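Local structure of spermidine synthase (Corynebacterium glutamicum ATCC 13032, 3GJY) at residues A[71-76]-A[267-272]; A[106-111]-A[138-143]; A[185-190]-A[217-222]. The protein is probably a spermidine synthase, a polyamine-biosynthesis transferase with the fold of the S-adenosylmethionine-dependent methyltransferases, which would transfer an aminopropyl group to putrescine. All coordinates share one frame; numbering follows the deposited sequence.

In the fold
From the N terminus, the chain forms a four-stranded antiparallel sheet (25-28 to 53-59) before helix 69-85, where interaction 1 opens; it closes only at 267-272, beyond helix 255-264, so its loop encloses both other contacts. Within it, interaction 2 joins helix 102-110 to outer strand 141-145, and further on interaction 3 brings the end of helix 180-189 to the end of helix 207-219. These two follow one another in series, and no pair of loops crosses. Interactions 1 and 2 touch through neighbouring helices, with Ala75 CB 3.4 Å from Tyr106 CE2. Interaction 3 stands apart, its nearest atoms about 13 Å from either of the others.

Interaction 1: A[71-76]-A[267-272]; sequences MRWIAT and GGVPAQ
Ala271 places its methyl over one face of the Trp73 indole in a CH-pi contact. Ala271 CB sits 3.8 Å from the centroid of the Trp73 five-membered ring and 27° off the ring normal; its closest approach is 3.5 Å to Trp73 CE2, at the bond shared by the two rings, so the methyl sits off the centre of the five-membered ring. Apolar contact continues at the benzene end, where Val269 CG1 approaches Trp73 CZ2 at 4.1 Å. The valine's CG1 lies anti to its backbone N (chi1 170°), which directs this branch at the indole.

The polar link passes through water. In the indole plane, Trp73 NE1 donates to a water at 3.0 Å, and that water also lies 2.7 Å from Val269 O, bridging the buried indole to the loop carbonyl without a direct hydrogen bond.

Arg72 adds a lateral contact: its NE lies 3.8 Å from Gly267 CA, the glycine carbon meeting the guanidinium obliquely, while NH1 is hydrogen-bonded to Leu66 O.

The contact lays the loop between helix 255-264 and edge strand 272-274 against helix 69-85. Leu264 of the former helix also touches Trp73, and on another side of helix 69-85 Met71 and Ile74 pack on helix 102-110.

Interaction 2: A[106-111]-A[138-143]; sequences YFADVY and APRVKI
Arg140 reaches across to the backbone of Ala108 with the edge of its guanidinium. Arg140 NH1 donates to Ala108 O at 2.8 Å with an N-H...O angle of 155°; the oxygen lies nearly in the guanidinium plane, yet NH1 stands 63° out of the carbonyl plane, so it approaches from above the C=O group. The side chain bends at chi3 (66°), turning the flat group toward the helix end. A water that accepts from Arg140 NE at 2.9 Å also lies 3.1 Å from Ala108 O and can support the same carbonyl. Another water joins Arg140 NH1 to Asp109 OD1, the water oxygen lying 2.7 Å from Asp109 OD1, whereas the other carboxylate oxygen is bound by Gln64.

In this Rossmann-like methyltransferase fold, helix 102-110 follows strand 92-96 and precedes the parallel strand 115-120; beside the latter runs outer strand 141-145, whose first residue, Val141, meets the end of that helix together with the loop residue Arg140. Below the polar edge the contact becomes apolar: the Ala108 methyl faces the strand and meets Val141 CG2 at 4.0 Å. Val141 O accepts a hydrogen bond from Arg130. Asn116 of strand 115-120 touches the Ala108 side chain and donates through ND2 to Arg140 O.

Interaction 3: A[185-190]-A[217-222]; sequences HCHRGL and MEVFEH
Phe220 and His187 bring their rings together in an oblique pairing, planes at 59° and centroids 5.4 Å apart. The contact uses the edge of the imidazole: Phe220 CE1 lies near its plane, 3.7 Å from His187 CD2. One face of the Phe220 ring carries Val219 CG1 from the preceding residue, offset toward the rim, while Leu190 CD1 comes to the ring's edge, 3.8 Å from Phe220 CE1. The leucine and phenylalanine side chains cross at about a right angle.

This contact joins two helix ends in the Rossmann-like methyltransferase fold. Helix 180-189 ends at Gly189; Leu190 has left it and begins the short strand 190-191, with sheet strand 194-202 following. The weakly bonded end of helix 207-219, around Val219, gives way to a short loop before sheet strand 222-227. Leu190 also touches Ile163 of strand 160-165, linking the contact to the sheet.

His187 holds CG anti to its backbone N (chi1 -173°), which sends the imidazole alongside the 217-222 segment. There His187 CD2 stands 3.5 Å from Val219 O, with no hydrogen bond between the two residues. The polar end turns to a different partner: His187 NE2 is hydrogen-bonded to Asp246, whose other carboxylate oxygen accepts from Glu221 N. The two segments therefore share one carboxylate in addition to their apolar contact. At the root of the histidine side chain, His187 CB meets Val219 CG1 at 3.5 Å.

Interaction 1: A[71-76]-A[267-272]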
loop_
_atom_site.group_PDB
_atom_site.type_symbol
_atom_site.label_atom_id
_atom_site.label_comp_id
_atom_site.label_asym_id
_atom_site.label_seq_id
_atom_site.Cartn_x
_atom_site.Cartn_y
_atom_site.Cartn_z
HETATM N N MSE A 71 -1.971 -5.946 4.677
HETATM C CA MSE A 71 -0.486 -5.781 4.705
HETATM C C MSE A 71 0.206 -7.073 4.345
HETATM O O MSE A 71 1.193 -7.070 3.590
HETATM C CB MSE A 71 -0.021 -5.303 6.088
HETATM C CG MSE A 71 -0.439 -3.895 6.461
HETATM SE SE MSE A 71 0.476 -3.327 8.055
HETATM C CE MSE A 71 -0.485 -1.682 8.293
ATOM N N ARG A 72 -0.359 -8.194 4.830
ATOM C CA ARG A 72 0.159 -9.498 4.425
ATOM C C ARG A 72 0.028 -9.681 2.907
ATOM O O ARG A 72 0.927 -10.284 2.269
ATOM C CB ARG A 72 -0.611 -10.611 5.135
ATOM C CG ARG A 72 -0.442 -10.551 6.640
ATOM C CD ARG A 72 -1.331 -11.591 7.317
ATOM N NE ARG A 72 -0.883 -12.953 7.083
ATOM C CZ ARG A 72 -0.050 -13.611 7.890
ATOM N NH1 ARG A 72 0.459 -13.039 8.985
ATOM N NH2 ARG A 72 0.290 -14.849 7.594
ATOM N N TRP A 73 -1.088 -9.209 2.344
ATOM C CA TRP A 73 -1.318 -9.368 0.897
ATOM C C TRP A 73 -0.348 -8.533 0.077
ATOM O O TRP A 73 0.206 -9.009 -0.924
ATOM C CB TRP A 73 -2.769 -9.048 0.529
ATOM C CG TRP A 73 -3.760 -9.873 1.309
ATOM C CD1 TRP A 73 -3.527 -11.032 2.001
ATOM C CD2 TRP A 73 -5.137 -9.590 1.447
ATOM N NE1 TRP A 73 -4.680 -11.473 2.608
ATOM C CE2 TRP A 73 -5.696 -10.615 2.265
ATOM C CE3 TRP A 73 -5.974 -8.579 0.952
ATOM C CZ2 TRP A 73 -7.053 -10.632 2.623
ATOM C CZ3 TRP A 73 -7.354 -8.616 1.306
ATOM C CH2 TRP A 73 -7.858 -9.635 2.124
ATOM N N ILE A 74 -0.133 -7.281 0.506
ATOM C CA ILE A 74 0.896 -6.439 -0.144
ATOM C C ILE A 74 2.274 -7.137 -0.037
ATOM O O ILE A 74 3.021 -7.206 -1.025
ATOM C CB ILE A 74 0.950 -5.030 0.456
ATOM C CG1 ILE A 74 -0.346 -4.293 0.098
ATOM C CG2 ILE A 74 2.170 -4.272 -0.059
ATOM C CD1 ILE A 74 -0.519 -2.984 0.880
ATOM N N ALA A 75 2.617 -7.631 1.152
ATOM C CA ALA A 75 3.909 -8.313 1.314
ATOM C C ALA A 75 4.039 -9.458 0.320
ATOM O O ALA A 75 5.066 -9.597 -0.334
ATOM C CB ALA A 75 4.052 -8.858 2.735
ATOM N N THR A 76 2.996 -10.290 0.207
ATOM C CA THR A 76 3.069 -11.454 -0.666
ATOM C C THR A 76 3.189 -11.036 -2.146
ATOM O O THR A 76 4.054 -11.553 -2.887
ATOM C CB THR A 76 1.820 -12.328 -0.464
ATOM O OG1 THR A 76 1.855 -12.865 0.860
ATOM C CG2 THR A 76 1.772 -13.462 -1.514
ATOM N N GLY A 267 -3.269 -16.404 6.137
ATOM C CA GLY A 267 -3.775 -15.366 7.056
ATOM C C GLY A 267 -5.108 -15.739 7.691
ATOM O O GLY A 267 -5.612 -16.830 7.460
ATOM N N GLY A 268 -5.707 -14.817 8.430
ATOM C CA GLY A 268 -7.026 -15.045 9.031
ATOM C C GLY A 268 -8.171 -14.978 8.049
ATOM O O GLY A 268 -9.268 -15.464 8.315
ATOM N N VAL A 269 -7.924 -14.333 6.918
ATOM C CA VAL A 269 -8.906 -14.247 5.854
ATOM C C VAL A 269 -8.232 -14.799 4.607
ATOM O O VAL A 269 -7.280 -14.209 4.112
ATOM C CB VAL A 269 -9.318 -12.772 5.610
ATOM C CG1 VAL A 269 -10.166 -12.648 4.333
ATOM C CG2 VAL A 269 -10.071 -12.238 6.822
ATOM N N PRO A 270 -8.669 -15.973 4.114
ATOM C CA PRO A 270 -7.985 -16.516 2.935
ATOM C C PRO A 270 -8.264 -15.653 1.713
ATOM O O PRO A 270 -9.396 -15.306 1.443
ATOM C CB PRO A 270 -8.607 -17.920 2.772
ATOM C CG PRO A 270 -9.914 -17.815 3.455
ATOM C CD PRO A 270 -9.664 -16.915 4.645
ATOM N N ALA A 271 -7.226 -15.262 1.013
ATOM C CA ALA A 271 -7.422 -14.356 -0.124
ATOM C C ALA A 271 -7.128 -15.037 -1.440
ATOM O O ALA A 271 -6.641 -16.166 -1.456
ATOM C CB ALA A 271 -6.545 -13.124 0.022
ATOM N N GLN A 272 -7.429 -14.343 -2.535
ATOM C CA GLN A 272 -7.287 -14.891 -3.890
ATOM C C GLN A 272 -6.414 -13.941 -4.727
ATOM O O GLN A 272 -6.597 -12.723 -4.687
ATOM C CB GLN A 272 -8.673 -15.005 -4.557
ATOM C CG GLN A 272 -9.581 -16.034 -3.845
ATOM C CD GLN A 272 -11.052 -15.979 -4.222
ATOM O OE1 GLN A 272 -11.515 -15.087 -4.944
ATOM N NE2 GLN A 272 -11.814 -16.930 -3.683
HETATM O O HOH W 1 -4.576 -14.059 4.169
#

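Interaction 2: A[106-111]-A[138-143]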
loop_
_atom_site.group_PDB
_atom_site.type_symbol
_atom_site.label_atom_id
_atom_site.label_comp_id
_atom_site.label_asym_id
_atom_site.label_seq_id
_atom_site.Cartn_x
_atom_site.Cartn_y
_atom_site.Cartn_z
ATOM N N TYR A 106 8.694 -3.530 7.493
ATOM C CA TYR A 106 8.666 -4.906 7.015
ATOM C C TYR A 106 9.641 -5.107 5.849
ATOM O O TYR A 106 10.503 -6.002 5.873
ATOM C CB TYR A 106 7.224 -5.231 6.579
ATOM C CG TYR A 106 7.095 -6.596 5.972
ATOM C CD1 TYR A 106 6.860 -7.721 6.774
ATOM C CD2 TYR A 106 7.219 -6.782 4.605
ATOM C CE1 TYR A 106 6.754 -8.990 6.215
ATOM C CE2 TYR A 106 7.147 -8.053 4.028
ATOM C CZ TYR A 106 6.920 -9.158 4.848
ATOM O OH TYR A 106 6.833 -10.405 4.279
ATOM N N PHE A 107 9.501 -4.259 4.812
ATOM C CA PHE A 107 10.367 -4.412 3.647
ATOM C C PHE A 107 11.816 -4.134 3.974
ATOM O O PHE A 107 12.716 -4.722 3.374
ATOM C CB PHE A 107 9.905 -3.558 2.457
ATOM C CG PHE A 107 8.684 -4.108 1.784
ATOM C CD1 PHE A 107 8.748 -5.289 1.089
ATOM C CD2 PHE A 107 7.457 -3.498 1.951
ATOM C CE1 PHE A 107 7.599 -5.821 0.483
ATOM C CE2 PHE A 107 6.298 -4.039 1.375
ATOM C CZ PHE A 107 6.381 -5.208 0.635
ATOM N N ALA A 108 12.050 -3.215 4.906
ATOM C CA ALA A 108 13.440 -2.927 5.312
ATOM C C ALA A 108 14.106 -4.171 5.936
ATOM O O ALA A 108 15.324 -4.385 5.782
ATOM C CB ALA A 108 13.506 -1.763 6.258
ATOM N N ASP A 109 13.310 -5.002 6.616
ATOM C CA ASP A 109 13.894 -6.208 7.202
ATOM C C ASP A 109 14.048 -7.355 6.188
ATOM O O ASP A 109 15.071 -8.058 6.164
ATOM C CB ASP A 109 13.054 -6.691 8.386
ATOM C CG ASP A 109 13.789 -7.733 9.207
ATOM O OD1 ASP A 109 14.817 -7.372 9.821
ATOM O OD2 ASP A 109 13.346 -8.900 9.224
ATOM N N VAL A 110 13.029 -7.524 5.346
ATOM C CA VAL A 110 13.073 -8.558 4.304
ATOM C C VAL A 110 14.212 -8.293 3.305
ATOM O O VAL A 110 14.913 -9.232 2.885
ATOM C CB VAL A 110 11.742 -8.644 3.567
ATOM C CG1 VAL A 110 11.812 -9.604 2.356
ATOM C CG2 VAL A 110 10.669 -9.127 4.546
ATOM N N TYR A 111 14.399 -7.014 2.982
ATOM C CA TYR A 111 15.398 -6.577 2.027
ATOM C C TYR A 111 16.316 -5.599 2.737
ATOM O O TYR A 111 16.082 -4.386 2.737
ATOM C CB TYR A 111 14.695 -5.919 0.839
ATOM C CG TYR A 111 13.727 -6.821 0.099
ATOM C CD1 TYR A 111 14.197 -7.978 -0.556
ATOM C CD2 TYR A 111 12.365 -6.516 0.045
ATOM C CE1 TYR A 111 13.334 -8.842 -1.243
ATOM C CE2 TYR A 111 11.464 -7.358 -0.653
ATOM C CZ TYR A 111 11.963 -8.527 -1.291
ATOM O OH TYR A 111 11.106 -9.320 -2.000
ATOM N N ALA A 138 17.172 5.997 8.954
ATOM C CA ALA A 138 17.275 6.434 7.562
ATOM C C ALA A 138 18.683 6.091 7.028
ATOM O O ALA A 138 19.658 6.223 7.774
ATOM C CB ALA A 138 17.022 7.935 7.461
ATOM N N PRO A 139 18.816 5.670 5.752
ATOM C CA PRO A 139 17.797 5.657 4.698
ATOM C C PRO A 139 17.022 4.328 4.598
ATOM O O PRO A 139 16.181 4.189 3.696
ATOM C CB PRO A 139 18.633 5.878 3.433
ATOM C CG PRO A 139 19.916 5.130 3.737
ATOM C CD PRO A 139 20.173 5.458 5.190
ATOM N N ARG A 140 17.253 3.371 5.493
ATOM C CA ARG A 140 16.498 2.088 5.407
ATOM C C ARG A 140 15.017 2.373 5.525
ATOM O O ARG A 140 14.222 1.842 4.757
ATOM C CB ARG A 140 16.982 1.072 6.445
ATOM C CG ARG A 140 18.394 0.597 6.130
ATOM C CD ARG A 140 18.836 -0.403 7.174
ATOM N NE ARG A 140 18.018 -1.595 7.080
ATOM C CZ ARG A 140 17.816 -2.467 8.071
ATOM N NH1 ARG A 140 17.036 -3.526 7.863
ATOM N NH2 ARG A 140 18.380 -2.293 9.275
ATOM N N VAL A 141 14.653 3.190 6.503
ATOM C CA VAL A 141 13.325 3.832 6.547
ATOM C C VAL A 141 13.562 5.318 6.753
ATOM O O VAL A 141 14.189 5.710 7.726
ATOM C CB VAL A 141 12.379 3.276 7.649
ATOM C CG1 VAL A 141 11.059 4.117 7.686
ATOM C CG2 VAL A 141 12.052 1.792 7.355
ATOM N N LYS A 142 13.102 6.121 5.797
ATOM C CA LYS A 142 13.225 7.595 5.820
ATOM C C LYS A 142 11.846 8.186 5.716
ATOM O O LYS A 142 11.079 7.741 4.854
ATOM C CB LYS A 142 14.090 8.074 4.660
ATOM C CG LYS A 142 14.323 9.592 4.560
ATOM C CD LYS A 142 15.259 9.831 3.315
ATOM C CE LYS A 142 15.689 11.264 3.144
ATOM N NZ LYS A 142 16.589 11.397 1.935
ATOM N N ILE A 143 11.493 9.110 6.599
ATOM C CA ILE A 143 10.132 9.709 6.591
ATOM C C ILE A 143 10.198 11.121 6.041
ATOM O O ILE A 143 11.035 11.929 6.478
ATOM C CB ILE A 143 9.490 9.715 8.002
ATOM C CG1 ILE A 143 9.549 8.296 8.634
ATOM C CG2 ILE A 143 8.080 10.279 7.944
ATOM C CD1 ILE A 143 9.288 8.283 10.118
HETATM O O HOH W 2 16.586 -1.866 4.576
HETATM O O HOH W 3 15.377 -4.741 10.067
#

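Interaction 3: A[185-190]-A[217-222]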
loop_
_atom_site.group_PDB
_atom_site.type_symbol
_atom_site.label_atom_id
_atom_site.label_comp_id
_atom_site.label_asym_id
_atom_site.label_seq_id
_atom_site.Cartn_x
_atom_site.Cartn_y
_atom_site.Cartn_z
ATOM N N HIS A 185 1.979 10.082 -13.137
ATOM C CA HIS A 185 3.105 10.527 -12.325
ATOM C C HIS A 185 3.869 9.335 -11.733
ATOM O O HIS A 185 5.104 9.306 -11.753
ATOM C CB HIS A 185 2.647 11.478 -11.238
ATOM C CG HIS A 185 2.267 12.824 -11.755
ATOM N ND1 HIS A 185 1.044 13.428 -11.533
ATOM C CD2 HIS A 185 2.958 13.656 -12.565
ATOM C CE1 HIS A 185 1.045 14.622 -12.125
ATOM N NE2 HIS A 185 2.189 14.769 -12.756
ATOM N N CYS A 186 3.118 8.370 -11.213
ATOM C CA CYS A 186 3.728 7.139 -10.670
ATOM C C CYS A 186 4.513 6.389 -11.724
ATOM O O CYS A 186 5.633 5.965 -11.467
ATOM C CB CYS A 186 2.655 6.239 -10.040
ATOM S SG CYS A 186 1.947 6.908 -8.539
ATOM N N HIS A 187 3.948 6.286 -12.929
ATOM C CA HIS A 187 4.643 5.593 -14.011
ATOM C C HIS A 187 5.970 6.271 -14.390
ATOM O O HIS A 187 7.003 5.618 -14.540
ATOM C CB HIS A 187 3.714 5.437 -15.214
ATOM C CG HIS A 187 4.296 4.604 -16.300
ATOM N ND1 HIS A 187 5.173 5.093 -17.238
ATOM C CD2 HIS A 187 4.157 3.285 -16.557
ATOM C CE1 HIS A 187 5.549 4.108 -18.034
ATOM N NE2 HIS A 187 4.946 3.001 -17.647
ATOM N N ARG A 188 5.952 7.611 -14.495
ATOM C CA ARG A 188 7.178 8.320 -14.757
ATOM C C ARG A 188 8.226 8.054 -13.680
ATOM O O ARG A 188 9.401 7.841 -13.989
ATOM C CB ARG A 188 6.921 9.819 -14.838
ATOM C CG ARG A 188 8.207 10.631 -15.165
ATOM C CD ARG A 188 7.886 12.146 -15.255
ATOM N NE ARG A 188 7.508 12.638 -13.940
ATOM C CZ ARG A 188 6.274 12.958 -13.551
ATOM N NH1 ARG A 188 5.248 12.976 -14.402
ATOM N NH2 ARG A 188 6.060 13.298 -12.279
ATOM N N GLY A 189 7.818 8.090 -12.411
ATOM C CA GLY A 189 8.807 7.898 -11.339
ATOM C C GLY A 189 9.379 6.496 -11.280
ATOM O O GLY A 189 10.470 6.331 -10.772
ATOM N N LEU A 190 8.634 5.477 -11.725
ATOM C CA LEU A 190 9.118 4.104 -11.636
ATOM C C LEU A 190 10.235 3.814 -12.620
ATOM O O LEU A 190 10.181 4.231 -13.802
ATOM C CB LEU A 190 7.962 3.127 -11.877
ATOM C CG LEU A 190 7.022 2.987 -10.675
ATOM C CD1 LEU A 190 5.741 2.250 -11.116
ATOM C CD2 LEU A 190 7.693 2.280 -9.479
HETATM N N MSE A 217 -5.065 0.804 -16.222
HETATM C CA MSE A 217 -4.899 0.120 -17.512
HETATM C C MSE A 217 -4.556 1.055 -18.678
HETATM O O MSE A 217 -4.049 0.589 -19.701
HETATM C CB MSE A 217 -6.121 -0.749 -17.829
HETATM C CG MSE A 217 -6.179 -1.991 -16.970
HETATM SE SE MSE A 217 -7.720 -3.080 -17.397
HETATM C CE MSE A 217 -8.834 -2.455 -16.096
ATOM N N GLU A 218 -4.830 2.351 -18.528
ATOM C CA GLU A 218 -4.400 3.325 -19.543
ATOM C C GLU A 218 -2.913 3.649 -19.443
ATOM O O GLU A 218 -2.318 4.230 -20.354
ATOM C CB GLU A 218 -5.149 4.654 -19.353
ATOM C CG GLU A 218 -6.568 4.681 -19.670
ATOM C CD GLU A 218 -7.072 6.127 -19.749
ATOM O OE1 GLU A 218 -6.286 7.070 -20.048
ATOM O OE2 GLU A 218 -8.254 6.299 -19.489
ATOM N N VAL A 219 -2.321 3.368 -18.283
ATOM C CA VAL A 219 -0.980 3.820 -17.958
ATOM C C VAL A 219 0.052 2.672 -17.937
ATOM O O VAL A 219 1.192 2.842 -18.429
ATOM C CB VAL A 219 -1.006 4.540 -16.609
ATOM C CG1 VAL A 219 0.396 4.945 -16.182
ATOM C CG2 VAL A 219 -1.881 5.780 -16.716
ATOM N N PHE A 220 -0.322 1.545 -17.322
ATOM C CA PHE A 220 0.539 0.356 -17.190
ATOM C C PHE A 220 0.107 -0.684 -18.206
ATOM O O PHE A 220 -1.084 -0.890 -18.413
ATOM C CB PHE A 220 0.418 -0.241 -15.779
ATOM C CG PHE A 220 0.936 0.685 -14.688
ATOM C CD1 PHE A 220 2.292 0.825 -14.478
ATOM C CD2 PHE A 220 0.057 1.516 -13.984
ATOM C CE1 PHE A 220 2.787 1.697 -13.496
ATOM C CE2 PHE A 220 0.536 2.390 -12.985
ATOM C CZ PHE A 220 1.918 2.504 -12.772
ATOM N N GLU A 221 1.066 -1.421 -18.754
ATOM C CA GLU A 221 0.721 -2.482 -19.719
ATOM C C GLU A 221 0.033 -3.670 -19.045
ATOM O O GLU A 221 -0.741 -4.383 -19.666
ATOM C CB GLU A 221 1.986 -2.992 -20.432
ATOM C CG GLU A 221 2.647 -1.991 -21.397
ATOM C CD GLU A 221 3.947 -2.562 -21.980
ATOM O OE1 GLU A 221 3.926 -3.724 -22.468
ATOM O OE2 GLU A 221 4.986 -1.867 -21.943
ATOM N N HIS A 222 0.298 -3.884 -17.760
ATOM C CA HIS A 222 -0.190 -5.106 -17.078
ATOM C C HIS A 222 -0.755 -4.764 -15.707
ATOM O O HIS A 222 -0.308 -3.811 -15.064
ATOM C CB HIS A 222 0.915 -6.172 -16.956
ATOM C CG HIS A 222 1.519 -6.527 -18.269
ATOM N ND1 HIS A 222 0.817 -7.228 -19.224
ATOM C CD2 HIS A 222 2.711 -6.202 -18.825
ATOM C CE1 HIS A 222 1.566 -7.347 -20.306
ATOM N NE2 HIS A 222 2.719 -6.734 -20.094
#